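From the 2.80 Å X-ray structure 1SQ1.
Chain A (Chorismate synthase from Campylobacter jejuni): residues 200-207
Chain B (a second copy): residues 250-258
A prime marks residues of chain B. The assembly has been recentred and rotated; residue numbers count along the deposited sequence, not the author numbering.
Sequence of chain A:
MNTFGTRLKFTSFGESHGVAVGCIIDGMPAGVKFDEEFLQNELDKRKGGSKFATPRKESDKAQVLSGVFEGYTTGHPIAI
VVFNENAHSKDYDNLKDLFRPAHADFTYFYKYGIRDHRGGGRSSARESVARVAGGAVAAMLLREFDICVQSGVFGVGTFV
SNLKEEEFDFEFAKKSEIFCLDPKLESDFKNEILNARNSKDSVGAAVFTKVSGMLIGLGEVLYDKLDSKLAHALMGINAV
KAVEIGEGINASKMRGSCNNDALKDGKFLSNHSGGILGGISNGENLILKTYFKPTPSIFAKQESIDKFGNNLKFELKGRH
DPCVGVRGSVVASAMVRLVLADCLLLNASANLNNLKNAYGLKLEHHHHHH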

# COMPACT_ATOMS: atom_id res chain seq x y z
N LYS A 200 11.35 -40.81 -14.45
CA LYS A 200 11.50 -40.21 -13.12
C LYS A 200 12.21 -38.89 -13.33
O LYS A 200 13.25 -38.62 -12.72
CB LYS A 200 12.33 -41.11 -12.19
CG LYS A 200 11.62 -42.36 -11.71
CD LYS A 200 12.44 -43.12 -10.66
CE LYS A 200 12.61 -42.31 -9.38
NZ LYS A 200 13.40 -43.04 -8.33
N ASP A 201 11.67 -38.07 -14.23
CA ASP A 201 12.25 -36.77 -14.54
C ASP A 201 11.09 -35.82 -14.83
O ASP A 201 9.92 -36.22 -14.72
CB ASP A 201 13.16 -36.88 -15.77
CG ASP A 201 14.15 -35.73 -15.88
OD1 ASP A 201 14.89 -35.68 -16.89
OD2 ASP A 201 14.19 -34.88 -14.94
N SER A 202 11.39 -34.58 -15.18
CA SER A 202 10.34 -33.61 -15.47
C SER A 202 10.67 -32.90 -16.78
O SER A 202 11.74 -33.10 -17.35
CB SER A 202 10.24 -32.59 -14.34
OG SER A 202 11.43 -31.82 -14.28
N VAL A 203 9.74 -32.06 -17.24
CA VAL A 203 9.93 -31.31 -18.49
C VAL A 203 9.20 -29.98 -18.46
O VAL A 203 8.11 -29.88 -17.91
CB VAL A 203 9.42 -32.11 -19.70
CG1 VAL A 203 7.98 -32.50 -19.48
CG2 VAL A 203 9.56 -31.26 -20.96
N GLY A 204 9.81 -28.96 -19.05
CA GLY A 204 9.20 -27.64 -19.09
C GLY A 204 8.00 -27.56 -20.02
O GLY A 204 7.62 -28.56 -20.64
N ALA A 205 7.40 -26.37 -20.13
CA ALA A 205 6.24 -26.15 -20.99
C ALA A 205 6.00 -24.66 -21.27
O ALA A 205 6.39 -23.81 -20.48
CB ALA A 205 4.99 -26.76 -20.36
N ALA A 206 5.38 -24.36 -22.41
CA ALA A 206 5.08 -22.98 -22.80
C ALA A 206 3.56 -22.73 -22.81
O ALA A 206 2.82 -23.35 -23.58
CB ALA A 206 5.66 -22.70 -24.17
N VAL A 207 3.10 -21.82 -21.95
CA VAL A 207 1.68 -21.51 -21.87
C VAL A 207 1.26 -20.28 -22.64
O VAL A 207 2.02 -19.31 -22.75
CB VAL A 207 1.24 -21.35 -20.42
CG1 VAL A 207 -0.16 -20.79 -20.36
CG2 VAL A 207 1.31 -22.69 -19.72
N ASN B 250 14.02 -20.88 -22.87
CA ASN B 250 14.70 -22.15 -23.08
C ASN B 250 14.47 -23.15 -21.96
O ASN B 250 14.47 -24.37 -22.19
CB ASN B 250 16.20 -21.92 -23.27
CG ASN B 250 16.94 -23.21 -23.60
OD1 ASN B 250 17.75 -23.69 -22.81
ND2 ASN B 250 16.65 -23.78 -24.78
N ALA B 251 14.27 -22.66 -20.75
CA ALA B 251 14.04 -23.59 -19.67
C ALA B 251 12.77 -24.37 -19.95
O ALA B 251 12.60 -25.46 -19.44
CB ALA B 251 13.92 -22.85 -18.34
N SER B 252 11.89 -23.83 -20.78
CA SER B 252 10.63 -24.53 -21.06
C SER B 252 10.82 -25.78 -21.91
O SER B 252 10.02 -26.72 -21.85
CB SER B 252 9.64 -23.59 -21.74
OG SER B 252 10.07 -23.26 -23.04
N LYS B 253 11.90 -25.80 -22.68
CA LYS B 253 12.24 -26.90 -23.57
C LYS B 253 13.23 -27.88 -22.96
O LYS B 253 13.69 -28.80 -23.64
CB LYS B 253 12.84 -26.33 -24.86
CG LYS B 253 11.84 -25.54 -25.68
CD LYS B 253 12.46 -24.95 -26.92
CE LYS B 253 13.35 -23.79 -26.56
NZ LYS B 253 13.89 -23.19 -27.80
N MSE B 254 13.55 -27.70 -21.68
CA MSE B 254 14.50 -28.58 -20.99
C MSE B 254 13.82 -29.62 -20.12
O MSE B 254 12.61 -29.64 -19.98
CB MSE B 254 15.44 -27.74 -20.11
CG MSE B 254 16.55 -27.03 -20.86
SE MSE B 254 17.44 -25.70 -19.76
CE MSE B 254 18.76 -26.79 -18.86
N ARG B 255 14.62 -30.50 -19.54
CA ARG B 255 14.10 -31.50 -18.63
C ARG B 255 14.67 -31.25 -17.24
O ARG B 255 15.77 -30.73 -17.11
CB ARG B 255 14.48 -32.90 -19.08
CG ARG B 255 13.83 -33.31 -20.35
CD ARG B 255 13.63 -34.80 -20.34
NE ARG B 255 12.72 -35.21 -21.40
CZ ARG B 255 12.30 -36.45 -21.57
NH1 ARG B 255 12.70 -37.41 -20.75
NH2 ARG B 255 11.47 -36.73 -22.57
N GLY B 256 13.91 -31.61 -16.22
CA GLY B 256 14.37 -31.40 -14.86
C GLY B 256 15.83 -31.77 -14.62
O GLY B 256 16.55 -31.05 -13.94
N SER B 257 16.25 -32.90 -15.20
CA SER B 257 17.62 -33.38 -15.04
C SER B 257 18.69 -32.47 -15.64
O SER B 257 19.87 -32.67 -15.38
CB SER B 257 17.74 -34.77 -15.66
OG SER B 257 17.47 -34.73 -17.05
N CYS B 258 18.28 -31.48 -16.44
CA CYS B 258 19.23 -30.56 -17.07
C CYS B 258 19.13 -29.12 -16.53
O CYS B 258 20.08 -28.35 -16.64
CB CYS B 258 19.02 -30.54 -18.59
SG CYS B 258 19.02 -32.18 -19.38
O HOH W 1 14.65 -37.81 -19.06

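The backbones of the two stretches meet in a single beta bridge, Val203 with Arg255′, whose CA atoms lie 4.2 Å apart. Two hydrogen bonds frame it, one running in each direction. Gly204 N donates to Met254′ O at 3.0 Å with an N-H...O angle of 167°, and Gly256′ N donates to Ser202 O at 2.9 Å and 155°. Both are short and nearly straight, so the pairing is well defined although it involves just one bridged pair. Val203 CA also approaches Met254′ O at 3.5 Å, with an angle of 140° at the hydrogen, a CA-H...O contact that gives this carbonyl a second, softer partner. Beyond the bridge the pattern lapses: Ala205 N lies 3.2 Å from Ser252′ O, but the angle is too poor for a hydrogen bond.

Two glycines let the chains come this close. An ideal CB on Gly204 would fall 2.3 Å from Ser252′ O and 2.6 Å from Ala251′ O; one on Gly256′ would fall 2.1 Å from Ser202 OG and 3.0 Å from Asp201 OD2. Both positions point toward the opposing stretch, into space already taken.

Among the side chains, Asp201 makes the main polar link. Its CA-to-CB bond points toward chain B, and chi1 of -160° (t) carries the carboxylate to the start of the helix that follows the N-cap residue Arg255′. There Ser257′ OG donates to Asp201 OD1 at 2.8 Å, while Ser257′ N makes a weak bond to Asp201 OD2, 2.9 Å long but bent to 124°. Asp201 OD2 also accepts a weak bond from Ser202 N within its own chain (2.8 Å, 144°). A water connects the carboxylate to Arg255′, donating to Asp201 OD1 at 3.1 Å and accepting from Arg255′ NH1 at 2.6 Å.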